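PDB 4G79: spindle assembly abnormal protein 6 from Caenorhabditis elegans, which is the central scaffold of the centriole, self-assembling through its coiled coil and globular N-terminal head to set ninefold symmetry, and is required for centrosome duplication. Local coordinates for the interface of chains A and B. Coordinates in Å, arbitrary orientation; residue numbers count along the deposited sequence, not the author numbering. Chains: chain A/B, Spindle assembly abnormal protein 6.

Contact 1: the interface of chains A and B. Residues chain A 83-86; chain B 128-130.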
# COMPACT_ATOMS: atom_id res chain seq x y z
N HIS A 83 0.15 -6.90 4.34
CA HIS A 83 0.81 -5.68 3.87
C HIS A 83 1.52 -5.82 2.52
O HIS A 83 2.25 -4.89 2.17
CB HIS A 83 1.81 -5.19 4.94
CG HIS A 83 1.12 -4.78 6.18
ND1 HIS A 83 0.44 -3.59 6.24
CD2 HIS A 83 0.88 -5.48 7.30
CE1 HIS A 83 -0.14 -3.57 7.43
NE2 HIS A 83 0.10 -4.69 8.11
N ASP A 84 1.28 -6.90 1.75
CA ASP A 84 1.86 -7.11 0.42
C ASP A 84 3.40 -7.08 0.41
O ASP A 84 4.00 -6.66 -0.58
CB ASP A 84 1.32 -6.06 -0.58
CG ASP A 84 -0.02 -6.38 -1.20
OD1 ASP A 84 -0.54 -7.51 -0.95
OD2 ASP A 84 -0.57 -5.52 -1.92
N LEU A 85 4.03 -7.58 1.48
CA LEU A 85 5.49 -7.64 1.54
C LEU A 85 5.99 -8.72 0.61
O LEU A 85 5.39 -9.80 0.53
CB LEU A 85 5.97 -7.88 2.99
CG LEU A 85 5.49 -6.88 4.05
CD1 LEU A 85 6.05 -7.23 5.45
CD2 LEU A 85 5.88 -5.42 3.68
N THR A 86 7.07 -8.43 -0.13
CA THR A 86 7.56 -9.43 -1.10
C THR A 86 8.87 -10.07 -0.65
O THR A 86 9.43 -10.88 -1.39
CB THR A 86 7.71 -8.81 -2.47
OG1 THR A 86 8.59 -7.69 -2.37
CG2 THR A 86 6.37 -8.41 -3.05
N ILE B 128 10.70 -3.94 -0.91
CA ILE B 128 10.05 -4.60 0.24
C ILE B 128 8.65 -5.03 -0.06
O ILE B 128 8.15 -5.93 0.60
CB ILE B 128 10.00 -3.64 1.48
CG1 ILE B 128 11.26 -2.76 1.60
CG2 ILE B 128 9.71 -4.43 2.80
CD1 ILE B 128 11.31 -1.76 2.77
N SER B 129 7.98 -4.34 -0.96
CA SER B 129 6.57 -4.64 -1.15
C SER B 129 6.09 -4.46 -2.58
O SER B 129 6.78 -3.89 -3.42
CB SER B 129 5.73 -3.74 -0.24
OG SER B 129 5.73 -2.42 -0.74
N LYS B 130 4.86 -4.93 -2.82
CA LYS B 130 4.22 -4.84 -4.15
C LYS B 130 3.99 -3.39 -4.57
O LYS B 130 4.03 -3.13 -5.77
CB LYS B 130 2.90 -5.61 -4.16
CG LYS B 130 3.11 -7.11 -4.09
CD LYS B 130 1.80 -7.85 -4.10
CE LYS B 130 2.01 -9.34 -4.09
NZ LYS B 130 0.77 -10.07 -4.43
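A:Asp84 and A:Thr86 lie in the turn after helix 73-83 of the SAS-6 N-terminal head domain and pair through their backbones with B:Ile128 and B:Lys130. Here a short antiparallel bridge, A:Leu85 opposite B:Ser129, joins the two heads. The amide N of B:Lys130 donates to O of A:Asp84 at 3.0 Å, and the amide N of A:Thr86 donates to O of B:Ile128 at 2.8 Å. A:Asp84 takes a positive phi (57°), where the chain turns away from the helix and its own carbonyl faces B:Lys130.

Apolar contact rests largely on the aliphatic stem of B:Lys130. Its chain is extended beyond CG and crosses the A:Asp84 side chain at about a right angle. CD of B:Lys130 lies over the face of the A:Asp84 carboxylate, 3.7 Å above its carbon CG. CG of B:Lys130 meets the methyl CG2 of A:Thr86, also at 3.7 Å. Next to the bridge, the side chains of A:Leu85 and B:Ile128 run side by side, pointing the same way, with CD2 of A:Leu85 4.1 Å from CG2 of B:Ile128.

Charge enters at longer range. NZ of B:Lys130 stays 4.5 Å from OD1 of A:Asp84, so the opposite charges may attract without forming a salt bridge.

Contact 2: the interface of chains A and B. Residues chain A 86-87, 95-96, 99, 133; chain B 127-128.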
# COMPACT_ATOMS: atom_id res chain seq x y z
N THR A 86 7.07 -8.43 -0.13
CA THR A 86 7.56 -9.43 -1.10
C THR A 86 8.87 -10.07 -0.65
O THR A 86 9.43 -10.88 -1.39
CB THR A 86 7.71 -8.81 -2.47
OG1 THR A 86 8.59 -7.69 -2.37
CG2 THR A 86 6.37 -8.41 -3.05
N VAL A 87 9.35 -9.73 0.56
CA VAL A 87 10.59 -10.32 1.10
C VAL A 87 10.22 -11.40 2.11
O VAL A 87 9.17 -11.32 2.73
CB VAL A 87 11.58 -9.25 1.70
CG1 VAL A 87 12.08 -8.31 0.61
CG2 VAL A 87 10.94 -8.45 2.84
N VAL A 95 16.24 -5.55 5.04
CA VAL A 95 15.63 -4.62 4.08
C VAL A 95 14.97 -3.46 4.84
O VAL A 95 15.11 -2.31 4.44
CB VAL A 95 14.66 -5.37 3.12
CG1 VAL A 95 14.06 -4.42 2.11
CG2 VAL A 95 15.40 -6.49 2.36
N ILE A 96 14.30 -3.73 5.98
CA ILE A 96 13.69 -2.65 6.78
C ILE A 96 14.76 -1.75 7.37
O ILE A 96 14.61 -0.52 7.37
CB ILE A 96 12.73 -3.19 7.89
CG1 ILE A 96 11.48 -3.81 7.26
CG2 ILE A 96 12.36 -2.10 8.97
CD1 ILE A 96 10.59 -2.90 6.33
N HIS A 99 16.19 0.38 4.69
CA HIS A 99 15.22 1.44 4.39
C HIS A 99 15.30 2.57 5.43
O HIS A 99 15.39 3.73 5.05
CB HIS A 99 13.78 0.87 4.32
CG HIS A 99 12.76 1.95 4.10
ND1 HIS A 99 12.37 2.31 2.82
CD2 HIS A 99 12.15 2.76 5.00
CE1 HIS A 99 11.53 3.32 2.98
NE2 HIS A 99 11.36 3.62 4.27
N ILE A 133 4.41 0.74 4.31
CA ILE A 133 5.19 -0.48 4.15
C ILE A 133 4.52 -1.57 4.99
O ILE A 133 4.12 -2.62 4.45
CB ILE A 133 6.68 -0.24 4.53
CG1 ILE A 133 7.26 0.91 3.65
CG2 ILE A 133 7.49 -1.55 4.35
CD1 ILE A 133 8.71 1.32 4.01
N PRO B 127 11.71 -2.48 -3.08
CA PRO B 127 12.45 -3.67 -2.65
C PRO B 127 11.76 -4.48 -1.53
O PRO B 127 12.16 -5.60 -1.27
CB PRO B 127 13.78 -3.09 -2.14
CG PRO B 127 13.88 -1.73 -2.74
CD PRO B 127 12.45 -1.24 -2.76
N ILE B 128 10.70 -3.94 -0.91
CA ILE B 128 10.05 -4.60 0.24
C ILE B 128 8.65 -5.03 -0.06
O ILE B 128 8.15 -5.93 0.60
CB ILE B 128 10.00 -3.64 1.48
CG1 ILE B 128 11.26 -2.76 1.60
CG2 ILE B 128 9.71 -4.43 2.80
CD1 ILE B 128 11.31 -1.76 2.77
O HOH W 1 11.55 -8.04 -3.09
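B:Ile128 enters a hydrophobic pocket of chain A between helix 92-102 and strand 132-140, the knob-in-pocket arrangement by which SAS-6 heads associate. The partner hides 102 Å² of this one residue.

Apolar packing surrounds both of its branches. The long branch slides past A:Val95 in the opposite direction, and CG1 of B:Ile128 meets CG1 of A:Val95 at a tight 3.3 Å. The chi1 of B:Ile128, -37°, departs by some 20° from the staggered -60°, which may reflect strain in this tight packing. Farther along, CD1 of B:Ile128 meets CD1 of A:Ile96 at 3.8 Å, the two side chains crossing at about a right angle, and also reaches CB of A:His99 at 3.9 Å. On the short branch, CG2 of B:Ile128 lies 4.0 Å from CG2 of A:Ile133, whose CD1 sits over one face of the A:His99 ring, near its rim. An alanine in place of B:Ile128 is likely to leave A:Val95, A:Ile96 and A:Ile133 without their apolar partner, weakening the hold between heads. CG1 of A:Val87 packs against the carbonyl O of B:Pro127 at 3.3 Å.

A polar link at the mouth runs through water 1, 3.1 Å from both OG1 of A:Thr86 and O of B:Pro127.

Contact 3: the interface of chains A and B. Residues chain A 126, 128-130; chain B 84-86.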
# COMPACT_ATOMS: atom_id res chain seq x y z
N THR A 126 5.19 8.36 -1.82
CA THR A 126 5.40 8.51 -3.24
C THR A 126 4.67 9.80 -3.64
O THR A 126 3.90 10.35 -2.84
CB THR A 126 4.88 7.27 -4.01
OG1 THR A 126 3.48 7.44 -4.23
CG2 THR A 126 5.18 5.93 -3.30
N ILE A 128 2.03 9.95 -5.25
CA ILE A 128 0.60 9.63 -5.39
C ILE A 128 -0.00 9.11 -4.12
O ILE A 128 -1.21 9.21 -3.95
CB ILE A 128 0.37 8.54 -6.50
CG1 ILE A 128 1.34 8.71 -7.70
CG2 ILE A 128 -1.12 8.49 -6.96
CD1 ILE A 128 1.23 7.68 -8.84
N SER A 129 0.79 8.48 -3.28
CA SER A 129 0.20 7.83 -2.13
C SER A 129 1.09 7.85 -0.89
O SER A 129 2.27 8.17 -0.96
CB SER A 129 -0.13 6.38 -2.46
OG SER A 129 1.06 5.63 -2.54
N LYS A 130 0.49 7.46 0.23
CA LYS A 130 1.19 7.39 1.53
C LYS A 130 2.32 6.37 1.52
O LYS A 130 3.30 6.60 2.22
CB LYS A 130 0.21 7.08 2.66
CG LYS A 130 -0.74 8.23 2.94
CD LYS A 130 -1.70 7.89 4.05
CE LYS A 130 -2.60 9.06 4.37
NZ LYS A 130 -3.31 8.87 5.66
N ASP B 84 -5.16 5.06 0.12
CA ASP B 84 -4.20 6.01 0.71
C ASP B 84 -3.60 6.98 -0.31
O ASP B 84 -2.44 7.39 -0.17
CB ASP B 84 -3.05 5.24 1.42
CG ASP B 84 -3.35 4.79 2.83
OD1 ASP B 84 -4.44 5.16 3.36
OD2 ASP B 84 -2.51 4.06 3.41
N LEU B 85 -4.40 7.41 -1.30
CA LEU B 85 -3.93 8.37 -2.29
C LEU B 85 -3.83 9.74 -1.65
O LEU B 85 -4.70 10.12 -0.86
CB LEU B 85 -4.87 8.40 -3.53
CG LEU B 85 -5.11 7.06 -4.23
CD1 LEU B 85 -6.05 7.23 -5.44
CD2 LEU B 85 -3.77 6.42 -4.70
N THR B 86 -2.75 10.47 -1.96
CA THR B 86 -2.57 11.79 -1.32
C THR B 86 -2.79 12.94 -2.29
O THR B 86 -2.62 14.10 -1.90
CB THR B 86 -1.21 11.89 -0.68
OG1 THR B 86 -0.22 11.65 -1.68
CG2 THR B 86 -1.06 10.92 0.49
O HOH W 2 2.22 11.31 -0.83
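With chi1 at 57°, B:Thr86 holds its hydroxyl between its own backbone N and carbonyl carbon and its methyl CG2 anti to that carbonyl, dividing the side chain between a water and the stem of A:Lys130. The lysine sets its CG beside its backbone N (chi1 -70°), which lays the extended chain across the loop of the other SAS-6 head domain. CG of A:Lys130 then packs against CG2 of B:Thr86, and CD crosses above the carboxylate carbon of B:Asp84, the twin of the arrangement formed when the chains are exchanged. Backbone bonds repeat as well: B:Thr86 N to A:Ile128 O and A:Lys130 N to B:Asp84 O flank the antiparallel bridge of A:Ser129 with B:Leu85.

Behind the bridge, A:Thr126 acts as a second-shell support. Its hydroxyl OG1 accepts hydrogen bonds from two successive amides, A:Ile128 N at 3.1 Å and A:Ser129 N at 3.0 Å, tying down the turn that presents the isoleucine carbonyl to the partner chain. A weak hydrogen bond, its direction not decided, may join OG1 of A:Thr126 and OG of A:Ser129.

Water carries the threonine-to-threonine connection. Water 2 lies 2.6 Å from OG1 of B:Thr86 and 2.8 Å from the carbonyl O of A:Thr126, with a weak third contact to A:Ser129 O. OG1 of B:Thr86 and O of A:Thr126 are themselves 4.5 Å apart, and the water spans that gap.

Contacts 1 and 2 are neighbours, the centres of their C-alpha atoms about 7 Å apart, and share A:Thr86 and B:Ile128: the loop that pairs with chain A in contact 1 also delivers the side chain buried in contact 2. The C-alpha centre of contact 3 is about 16 Å from that of contact 1 and about 18 Å from that of contact 2; it is essentially contact 1 with the chains exchanged. The two-fold interface therefore has each head both inserting an isoleucine and receiving one. Since the globular heads link coiled-coil dimers, this reciprocal arrangement plausibly fixes how neighbouring dimers are oriented in the centriolar scaffold.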